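PDB 5HAL: MoaF-like domain-containing protein from Burkholderia vietnamiensis, which is of unknown function, perhaps a hydrolase, but folds as a calycin-type beta-barrel that may hold a small ligand. Local coordinates for residues Arg15-Gly20 with Tyr61-Val66; Lys21-Arg26 with Asn34-Asp39; Ala68-Ile73 with Val84-Phe89. All blocks are in the same frame, centred on the assembly; numbering follows the deposited sequence.

Contact 1: Arg15-Gly20 with Tyr61-Val66; sequences RPPFAG and YTWQPV
The loop that leads into the first strand of the calycin-type barrel meets strand 56-67 here, with Pro16 laid on the indole of Trp63. Pro16 CB stands over the centre of one face, 3.6 Å from the centroid of the six-membered ring and 17° off its normal, which makes a CH-pi contact. The proline's CG meets the phenol of Tyr61, the two side chains tip to tip, with 3.5 Å from Pro16 CG to Tyr61 OH. A type I turn from Pro16 to Ala19, closed by Ala19 N to Pro16 O (3.1 Å), folds the chain back so that Pro16 CB also lies 3.4 Å above one face of the Phe18 ring, offset toward its rim, between indole and phenyl. Phe18 turns its edge to the face of the Trp63 pyrrole ring, the planes 79° apart, and its CZ lies 3.8 Å from Trp63 CB. No hydrogen bond crosses between the segments, so shape and ring contacts carry the join. Arg14 adds a cation-pi contact to Trp63, while Tyr36 and Tyr71 each meet Phe18 edge-to-face. Such an N-terminal loop, folded across one end of the strands with an aromatic pushed inward, fits the closed barrel of the calycin fold.

Contact 2: Lys21-Arg26 with Asn34-Asp39; sequences KTFEVR and NAYDED
The N-terminal beta hairpin, strands 22-27 and 30-36, is clasped here by three backbone bonds that set Phe23 against Asn34 and Lys21 against Tyr36. Phe23 and Asn34 form an antiparallel hydrogen-bonded pair, Phe23 N giving to Asn34 O at 2.9 Å and Asn34 N to Phe23 O at 2.8 Å. Tyr36 N then gives to Lys21 O, also at 2.8 Å. Between these bonds Thr22 and Ala35 make a non-hydrogen-bonded pair with CA atoms 4.0 Å apart; on their face of the sheet Thr22 OG1 lies close against Ala35 CB, at 3.2 Å. Phe23, Asn34 and Tyr36 populate the other face. With CG anti to the carbonyl carbon in both Phe23 (chi1 -57°) and Tyr36 (chi1 -67°), the rings meet rim to rim, CD2 of Phe23 3.9 Å from CD2 of Tyr36, and the two side chains cross at about a right angle. Further along, both methyls of Val25 rest near Asn34 OD1, CG2 at 3.9 Å. Asp37 OD1 accepts from Asp39 N through its anti lone pair, an Asx turn just after strand 30-36; Asp37 OD2 forms a salt bridge with Arg44 of strand 42-49. Strand 105-114 flanks the hairpin beyond 22-27, with Leu112 against Phe23 and Val25; strand 42-49 lies beyond 30-36, its Met43 touching Asn34 and Tyr36.

Contact 3: Ala68-Ile73 with Val84-Phe89; sequences ADTYAI and VHIDDF. With EDO (1,2-ethanediol), chain B.
Val84 opens the pairing with its CA-H directed at Ile73 O, beside the full bond that His85 N makes to the same oxygen at 2.7 Å. His85 O in turn takes Ile73 N, completing a hydrogen-bonded pair, and His85 CB packs on Ile73 CB. In His85, CG is anti to the carbonyl carbon (chi1 -82°), and the ring's end leads away from strand 70-76. ND1 gives to Asp87 OD2 at 2.7 Å, OD2 lying in the imidazole plane and met on its syn side, 20° out of the carboxylate plane. This bond would hold the ring's rotation. A 1,2-ethanediol, probably from the crystallisation liquor, is hydrogen-bonded through O1 to His85 NE2 at 2.8 Å, and either could be the donor. Ile86, on the face with Thr70 and Ala72, brings CG2 to 3.8 Å from Thr70 CG2. Asp87 pairs with Tyr71 through two backbone bonds of 3.0 Å, and its OD1 bonds Ser94 OG, so each carboxylate oxygen has a partner. Asp88 sets CB and CG against Thr70 OG1, which bonds Ala68 O, and turns OD1 to the backbone N atoms of Ala90 and Ala91. At Phe89 the strand has ended; its N gives to Asp69 O at 2.8 Å, and its CE2 lies 3.7 Å from Tyr71 CD1, the ring planes at 60°. Strand 93-99 continues the sheet beyond 82-88 and strand 56-67 beyond 70-76, while Phe18 of the N-terminal loop lies nearly parallel to Phe89.

Contacts 2 and 3 are antiparallel hairpin pairings held by backbone hydrogen bonds, whereas contact 1 brings a loop onto the sheet mainly through rings and a proline. Strands 56-67 of contact 1 and 70-76 of contact 3 are sheet neighbours. Contact 1 buries Pro16, Phe18 and Tyr61 but leaves Arg15 and Pro17 exposed; the hairpins bury Phe23, Asn34 and Tyr36, and Ile73, His85 and Asp87, with Thr22, Ala35, Thr70, Ile86 and Asp88 partly exposed on the other face. Phe18 touches Ile73, and Phe23 meets Phe89 edge-to-face. Polar groups enter where Asn34 packs on His85, near an ethanediol probably from the crystallisation liquor, though such molecules often mark pockets.

Contact 1: Arg15-Gly20 with Tyr61-Val66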
loop_
_atom_site.group_PDB
_atom_site.type_symbol
_atom_site.label_atom_id
_atom_site.label_comp_id
_atom_site.label_asym_id
_atom_site.label_seq_id
_atom_site.Cartn_x
_atom_site.Cartn_y
_atom_site.Cartn_z
ATOM N N ARG A 15 -1.593 11.536 -12.979
ATOM C CA ARG A 15 -1.345 10.109 -12.770
ATOM C C ARG A 15 -0.050 9.896 -11.999
ATOM O O ARG A 15 0.978 10.495 -12.346
ATOM C CB ARG A 15 -1.264 9.331 -14.103
ATOM C CG ARG A 15 -2.558 9.233 -14.904
ATOM C CD ARG A 15 -3.620 8.376 -14.213
ATOM N NE ARG A 15 -4.802 8.204 -15.060
ATOM C CZ ARG A 15 -5.790 9.093 -15.168
ATOM N NH1 ARG A 15 -5.750 10.230 -14.482
ATOM N NH2 ARG A 15 -6.822 8.851 -15.966
ATOM N N PRO A 16 -0.051 9.041 -10.981
ATOM C CA PRO A 16 1.198 8.674 -10.308
ATOM C C PRO A 16 2.030 7.773 -11.197
ATOM O O PRO A 16 1.481 7.078 -12.065
ATOM C CB PRO A 16 0.715 7.926 -9.059
ATOM C CG PRO A 16 -0.573 7.304 -9.504
ATOM C CD PRO A 16 -1.209 8.314 -10.433
ATOM N N PRO A 17 3.356 7.759 -11.023
ATOM C CA PRO A 17 4.187 6.935 -11.908
ATOM C C PRO A 17 3.947 5.461 -11.719
ATOM O O PRO A 17 4.283 4.683 -12.618
ATOM C CB PRO A 17 5.623 7.315 -11.523
ATOM C CG PRO A 17 5.500 8.423 -10.509
ATOM C CD PRO A 17 4.140 8.390 -9.947
ATOM N N PHE A 18 3.363 5.051 -10.591
ATOM C CA PHE A 18 3.077 3.648 -10.332
ATOM C C PHE A 18 1.691 3.216 -10.814
ATOM O O PHE A 18 1.301 2.064 -10.583
ATOM C CB PHE A 18 3.247 3.341 -8.835
ATOM C CG PHE A 18 2.642 4.366 -7.910
ATOM C CD1 PHE A 18 3.413 5.407 -7.399
ATOM C CD2 PHE A 18 1.306 4.272 -7.520
ATOM C CE1 PHE A 18 2.855 6.340 -6.525
ATOM C CE2 PHE A 18 0.738 5.213 -6.653
ATOM C CZ PHE A 18 1.513 6.237 -6.150
ATOM N N ALA A 19 0.954 4.084 -11.502
ATOM C CA ALA A 19 -0.356 3.686 -12.013
ATOM C C ALA A 19 -0.204 2.578 -13.055
ATOM O O ALA A 19 0.750 2.564 -13.832
ATOM C CB ALA A 19 -1.090 4.887 -12.626
ATOM N N GLY A 20 -1.149 1.643 -13.067
ATOM C CA GLY A 20 -1.100 0.554 -14.026
ATOM C C GLY A 20 -0.113 -0.551 -13.697
ATOM O O GLY A 20 0.171 -1.378 -14.565
ATOM N N TYR A 61 -7.226 5.955 -3.004
ATOM C CA TYR A 61 -6.064 6.434 -2.261
ATOM C C TYR A 61 -5.695 7.844 -2.705
ATOM O O TYR A 61 -6.069 8.298 -3.787
ATOM C CB TYR A 61 -4.851 5.495 -2.436
ATOM C CG TYR A 61 -4.334 5.459 -3.858
ATOM C CD1 TYR A 61 -4.877 4.588 -4.796
ATOM C CD2 TYR A 61 -3.304 6.309 -4.269
ATOM C CE1 TYR A 61 -4.406 4.560 -6.114
ATOM C CE2 TYR A 61 -2.828 6.293 -5.586
ATOM C CZ TYR A 61 -3.383 5.425 -6.500
ATOM O OH TYR A 61 -2.908 5.414 -7.792
ATOM N N THR A 62 -4.945 8.527 -1.846
ATOM C CA THR A 62 -4.221 9.740 -2.189
ATOM C C THR A 62 -2.737 9.414 -2.255
ATOM O O THR A 62 -2.272 8.437 -1.664
ATOM C CB THR A 62 -4.462 10.857 -1.154
ATOM O OG1 THR A 62 -3.994 10.434 0.141
ATOM C CG2 THR A 62 -5.961 11.186 -1.063
ATOM N N TRP A 63 -1.994 10.230 -2.992
ATOM C CA TRP A 63 -0.556 10.040 -3.115
ATOM C C TRP A 63 0.091 11.407 -3.244
ATOM O O TRP A 63 -0.473 12.300 -3.881
ATOM C CB TRP A 63 -0.196 9.164 -4.325
ATOM C CG TRP A 63 -0.521 9.807 -5.649
ATOM C CD1 TRP A 63 -1.738 9.831 -6.271
ATOM C CD2 TRP A 63 0.386 10.502 -6.519
ATOM N NE1 TRP A 63 -1.647 10.502 -7.472
ATOM C CE2 TRP A 63 -0.351 10.918 -7.651
ATOM C CE3 TRP A 63 1.749 10.809 -6.453
ATOM C CZ2 TRP A 63 0.227 11.641 -8.701
ATOM C CZ3 TRP A 63 2.329 11.525 -7.502
ATOM C CH2 TRP A 63 1.566 11.932 -8.612
ATOM N N GLN A 64 1.267 11.569 -2.626
ATOM C CA GLN A 64 2.050 12.803 -2.701
ATOM C C GLN A 64 3.523 12.431 -2.714
ATOM O O GLN A 64 3.948 11.564 -1.935
ATOM C CB GLN A 64 1.800 13.743 -1.506
ATOM C CG GLN A 64 0.343 13.960 -1.147
ATOM C CD GLN A 64 -0.392 14.788 -2.190
ATOM O OE1 GLN A 64 0.231 15.497 -2.986
ATOM N NE2 GLN A 64 -1.722 14.696 -2.197
ATOM N N PRO A 65 4.331 13.086 -3.544
ATOM C CA PRO A 65 5.776 12.865 -3.464
ATOM C C PRO A 65 6.315 13.405 -2.151
ATOM O O PRO A 65 5.874 14.447 -1.661
ATOM C CB PRO A 65 6.326 13.647 -4.668
ATOM C CG PRO A 65 5.306 14.695 -4.933
ATOM C CD PRO A 65 3.976 14.068 -4.584
ATOM N N VAL A 66 7.246 12.665 -1.557
ATOM C CA VAL A 66 7.988 13.153 -0.400
ATOM C C VAL A 66 9.479 13.239 -0.668
ATOM O O VAL A 66 10.195 13.896 0.102
ATOM C CB VAL A 66 7.720 12.297 0.856
ATOM C CG1 VAL A 66 6.221 12.229 1.141
ATOM C CG2 VAL A 66 8.264 10.914 0.674
#

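Contact 2: Lys21-Arg26 with Asn34-Asp39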
loop_
_atom_site.group_PDB
_atom_site.type_symbol
_atom_site.label_atom_id
_atom_site.label_comp_id
_atom_site.label_asym_id
_atom_site.label_seq_id
_atom_site.Cartn_x
_atom_site.Cartn_y
_atom_site.Cartn_z
ATOM N N LYS A 21 0.391 -0.608 -12.464
ATOM C CA LYS A 21 1.430 -1.542 -12.057
ATOM C C LYS A 21 1.066 -2.180 -10.726
ATOM O O LYS A 21 0.281 -1.633 -9.951
ATOM C CB LYS A 21 2.795 -0.835 -11.930
ATOM C CG LYS A 21 3.321 -0.297 -13.273
ATOM C CD LYS A 21 4.451 0.696 -13.040
ATOM C CE LYS A 21 4.805 1.426 -14.324
ATOM N NZ LYS A 21 5.681 2.591 -14.034
ATOM N N THR A 22 1.671 -3.337 -10.454
ATOM C CA THR A 22 1.439 -4.087 -9.227
ATOM C C THR A 22 2.762 -4.311 -8.507
ATOM O O THR A 22 3.790 -4.562 -9.141
ATOM C CB THR A 22 0.743 -5.424 -9.525
ATOM O OG1 THR A 22 -0.539 -5.161 -10.101
ATOM C CG2 THR A 22 0.552 -6.258 -8.246
ATOM N N PHE A 23 2.731 -4.207 -7.179
ATOM C CA PHE A 23 3.917 -4.319 -6.342
ATOM C C PHE A 23 3.652 -5.301 -5.216
ATOM O O PHE A 23 2.557 -5.325 -4.650
ATOM C CB PHE A 23 4.323 -2.929 -5.791
ATOM C CG PHE A 23 4.555 -1.940 -6.879
ATOM C CD1 PHE A 23 5.820 -1.799 -7.439
ATOM C CD2 PHE A 23 3.483 -1.241 -7.437
ATOM C CE1 PHE A 23 6.031 -0.933 -8.500
ATOM C CE2 PHE A 23 3.681 -0.373 -8.498
ATOM C CZ PHE A 23 4.960 -0.214 -9.032
ATOM N N GLU A 24 4.650 -6.118 -4.902
ATOM C CA GLU A 24 4.593 -6.968 -3.723
ATOM C C GLU A 24 5.324 -6.298 -2.565
ATOM O O GLU A 24 6.487 -5.900 -2.701
ATOM C CB GLU A 24 5.203 -8.337 -3.999
ATOM C CG GLU A 24 5.120 -9.248 -2.798
ATOM C CD GLU A 24 5.624 -10.647 -3.101
ATOM O OE1 GLU A 24 6.857 -10.827 -3.205
ATOM O OE2 GLU A 24 4.779 -11.558 -3.247
ATOM N N VAL A 25 4.645 -6.181 -1.426
ATOM C CA VAL A 25 5.242 -5.649 -0.209
ATOM C C VAL A 25 5.367 -6.788 0.792
ATOM O O VAL A 25 4.419 -7.556 0.988
ATOM C CB VAL A 25 4.426 -4.469 0.359
ATOM C CG1 VAL A 25 4.661 -3.220 -0.490
ATOM C CG2 VAL A 25 2.916 -4.789 0.419
ATOM N N ARG A 26 6.541 -6.912 1.408
ATOM C CA ARG A 26 6.811 -7.975 2.369
ATOM C C ARG A 26 7.273 -7.356 3.682
ATOM O O ARG A 26 8.269 -6.629 3.714
ATOM C CB ARG A 26 7.866 -8.955 1.837
ATOM C CG ARG A 26 7.615 -9.460 0.416
ATOM C CD ARG A 26 8.542 -10.631 0.055
ATOM N NE ARG A 26 8.136 -11.848 0.758
ATOM C CZ ARG A 26 7.540 -12.892 0.185
ATOM N NH1 ARG A 26 7.190 -13.937 0.925
ATOM N NH2 ARG A 26 7.301 -12.898 -1.122
ATOM N N ASN A 34 -0.046 -4.805 -3.922
ATOM C CA ASN A 34 -0.754 -3.539 -4.126
ATOM C C ASN A 34 -0.800 -3.294 -5.636
ATOM O O ASN A 34 0.243 -3.066 -6.262
ATOM C CB ASN A 34 -0.079 -2.353 -3.413
ATOM C CG ASN A 34 0.092 -2.541 -1.889
ATOM O OD1 ASN A 34 0.932 -1.872 -1.280
ATOM N ND2 ASN A 34 -0.690 -3.427 -1.281
ATOM N N ALA A 35 -2.004 -3.331 -6.222
ATOM C CA ALA A 35 -2.186 -3.248 -7.669
ATOM C C ALA A 35 -2.854 -1.923 -7.997
ATOM O O ALA A 35 -4.050 -1.749 -7.747
ATOM C CB ALA A 35 -3.028 -4.408 -8.199
ATOM N N TYR A 36 -2.096 -1.009 -8.583
ATOM C CA TYR A 36 -2.595 0.326 -8.880
ATOM C C TYR A 36 -3.278 0.335 -10.239
ATOM O O TYR A 36 -2.639 0.085 -11.268
ATOM C CB TYR A 36 -1.458 1.344 -8.812
ATOM C CG TYR A 36 -0.982 1.456 -7.384
ATOM C CD1 TYR A 36 -1.645 2.283 -6.481
ATOM C CD2 TYR A 36 0.076 0.677 -6.914
ATOM C CE1 TYR A 36 -1.240 2.363 -5.159
ATOM C CE2 TYR A 36 0.497 0.752 -5.588
ATOM C CZ TYR A 36 -0.172 1.602 -4.718
ATOM O OH TYR A 36 0.214 1.690 -3.402
ATOM N N ASP A 37 -4.576 0.636 -10.226
ATOM C CA ASP A 37 -5.365 0.828 -11.435
ATOM C C ASP A 37 -4.739 1.893 -12.335
ATOM O O ASP A 37 -4.111 2.845 -11.861
ATOM C CB ASP A 37 -6.789 1.247 -11.049
ATOM C CG ASP A 37 -7.779 1.086 -12.191
ATOM O OD1 ASP A 37 -7.787 1.935 -13.101
ATOM O OD2 ASP A 37 -8.539 0.094 -12.191
ATOM N N GLU A 38 -4.931 1.734 -13.653
ATOM C CA GLU A 38 -4.504 2.760 -14.604
ATOM C C GLU A 38 -5.117 4.114 -14.294
ATOM O O GLU A 38 -4.551 5.141 -14.683
ATOM C CB GLU A 38 -4.871 2.375 -16.058
ATOM C CG GLU A 38 -4.088 1.196 -16.623
ATOM C CD GLU A 38 -4.298 0.966 -18.133
ATOM O OE1 GLU A 38 -5.449 0.998 -18.644
ATOM O OE2 GLU A 38 -3.287 0.743 -18.820
ATOM N N ASP A 39 -6.249 4.155 -13.594
ATOM C CA ASP A 39 -6.924 5.428 -13.413
ATOM C C ASP A 39 -6.249 6.335 -12.388
ATOM O O ASP A 39 -6.695 7.472 -12.222
ATOM C CB ASP A 39 -8.409 5.214 -13.041
ATOM C CG ASP A 39 -8.614 4.587 -11.658
ATOM O OD1 ASP A 39 -7.668 4.472 -10.859
ATOM O OD2 ASP A 39 -9.759 4.216 -11.352
#

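Contact 3: Ala68-Ile73 with Val84-Phe89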
loop_
_atom_site.group_PDB
_atom_site.type_symbol
_atom_site.label_atom_id
_atom_site.label_comp_id
_atom_site.label_asym_id
_atom_site.label_seq_id
_atom_site.Cartn_x
_atom_site.Cartn_y
_atom_site.Cartn_z
ATOM N N ALA A 68 12.562 11.942 -4.134
ATOM C CA ALA A 68 12.729 11.256 -5.407
ATOM C C ALA A 68 12.208 9.830 -5.315
ATOM O O ALA A 68 12.595 9.069 -4.420
ATOM C CB ALA A 68 14.205 11.261 -5.810
ATOM N N ASP A 69 11.290 9.487 -6.213
ATOM C CA ASP A 69 10.724 8.146 -6.336
ATOM C C ASP A 69 10.077 7.631 -5.046
ATOM O O ASP A 69 9.793 6.426 -4.945
ATOM C CB ASP A 69 11.783 7.145 -6.815
ATOM C CG ASP A 69 12.387 7.533 -8.153
ATOM O OD1 ASP A 69 11.632 7.935 -9.061
ATOM O OD2 ASP A 69 13.621 7.443 -8.288
ATOM N N THR A 70 9.805 8.505 -4.075
ATOM C CA THR A 70 9.241 8.124 -2.786
ATOM C C THR A 70 7.928 8.870 -2.571
ATOM O O THR A 70 7.891 10.099 -2.678
ATOM C CB THR A 70 10.221 8.438 -1.641
ATOM O OG1 THR A 70 11.493 7.860 -1.925
ATOM C CG2 THR A 70 9.716 7.868 -0.326
ATOM N N TYR A 71 6.861 8.134 -2.235
ATOM C CA TYR A 71 5.519 8.699 -2.162
ATOM C C TYR A 71 4.833 8.310 -0.861
ATOM O O TYR A 71 4.968 7.178 -0.387
ATOM C CB TYR A 71 4.658 8.231 -3.370
ATOM C CG TYR A 71 5.337 8.545 -4.672
ATOM C CD1 TYR A 71 6.178 7.624 -5.279
ATOM C CD2 TYR A 71 5.194 9.793 -5.264
ATOM C CE1 TYR A 71 6.848 7.937 -6.457
ATOM C CE2 TYR A 71 5.848 10.111 -6.442
ATOM C CZ TYR A 71 6.675 9.179 -7.027
ATOM O OH TYR A 71 7.324 9.486 -8.191
ATOM N N ALA A 72 4.084 9.257 -0.296
ATOM C CA ALA A 72 3.122 8.975 0.766
ATOM C C ALA A 72 1.790 8.562 0.129
ATOM O O ALA A 72 1.135 9.357 -0.558
ATOM C CB ALA A 72 2.955 10.194 1.671
ATOM N N ILE A 73 1.395 7.315 0.350
ATOM C CA ILE A 73 0.181 6.732 -0.216
ATOM C C ILE A 73 -0.732 6.371 0.952
ATOM O O ILE A 73 -0.309 5.658 1.872
ATOM C CB ILE A 73 0.521 5.503 -1.076
ATOM C CG1 ILE A 73 1.587 5.888 -2.116
ATOM C CG2 ILE A 73 -0.733 4.911 -1.743
ATOM C CD1 ILE A 73 2.129 4.718 -2.915
ATOM N N VAL A 84 -1.280 4.267 5.984
ATOM C CA VAL A 84 -0.334 5.198 5.383
ATOM C C VAL A 84 0.902 4.405 4.989
ATOM O O VAL A 84 1.532 3.767 5.845
ATOM C CB VAL A 84 0.048 6.336 6.342
ATOM C CG1 VAL A 84 1.128 7.209 5.714
ATOM C CG2 VAL A 84 -1.168 7.171 6.702
ATOM N N HIS A 85 1.244 4.445 3.702
ATOM C CA HIS A 85 2.501 3.928 3.170
ATOM C C HIS A 85 3.462 5.071 2.888
ATOM O O HIS A 85 3.063 6.104 2.348
ATOM C CB HIS A 85 2.300 3.196 1.842
ATOM C CG HIS A 85 1.848 1.782 1.964
ATOM N ND1 HIS A 85 2.180 0.824 1.026
ATOM C CD2 HIS A 85 1.054 1.168 2.874
ATOM C CE1 HIS A 85 1.627 -0.327 1.371
ATOM N NE2 HIS A 85 0.942 -0.144 2.490
ATOM N N ILE A 86 4.745 4.855 3.179
ATOM C CA ILE A 86 5.819 5.640 2.580
ATOM C C ILE A 86 6.612 4.658 1.738
ATOM O O ILE A 86 7.400 3.863 2.263
ATOM C CB ILE A 86 6.701 6.340 3.615
ATOM C CG1 ILE A 86 5.817 7.216 4.498
ATOM C CG2 ILE A 86 7.759 7.188 2.919
ATOM C CD1 ILE A 86 6.465 7.622 5.747
ATOM N N ASP A 87 6.375 4.685 0.435
ATOM C CA ASP A 87 6.880 3.674 -0.479
ATOM C C ASP A 87 7.917 4.314 -1.391
ATOM O O ASP A 87 7.609 5.260 -2.121
ATOM C CB ASP A 87 5.737 3.053 -1.281
ATOM C CG ASP A 87 4.885 2.115 -0.440
ATOM O OD1 ASP A 87 5.281 1.853 0.712
ATOM O OD2 ASP A 87 3.835 1.630 -0.920
ATOM N N ASP A 88 9.140 3.797 -1.329
ATOM C CA ASP A 88 10.268 4.282 -2.116
ATOM C C ASP A 88 10.491 3.266 -3.229
ATOM O O ASP A 88 10.978 2.157 -2.974
ATOM C CB ASP A 88 11.490 4.440 -1.208
ATOM C CG ASP A 88 12.752 4.896 -1.944
ATOM O OD1 ASP A 88 12.855 4.775 -3.178
ATOM O OD2 ASP A 88 13.671 5.364 -1.244
ATOM N N PHE A 89 10.122 3.640 -4.461
ATOM C CA PHE A 89 10.146 2.709 -5.579
ATOM C C PHE A 89 11.525 2.544 -6.195
ATOM O O PHE A 89 11.702 1.650 -7.028
ATOM C CB PHE A 89 9.145 3.151 -6.652
ATOM C CG PHE A 89 7.718 3.043 -6.206
ATOM C CD1 PHE A 89 6.954 1.946 -6.558
ATOM C CD2 PHE A 89 7.159 4.013 -5.388
ATOM C CE1 PHE A 89 5.644 1.832 -6.132
ATOM C CE2 PHE A 89 5.852 3.910 -4.962
ATOM C CZ PHE A 89 5.092 2.807 -5.332
HETATM C C1 EDO B . -0.977 -2.237 5.236
HETATM O O1 EDO B . -0.165 -2.251 4.049
HETATM C C2 EDO B . -2.101 -3.260 5.113
HETATM O O2 EDO B . -2.778 -3.439 6.363
#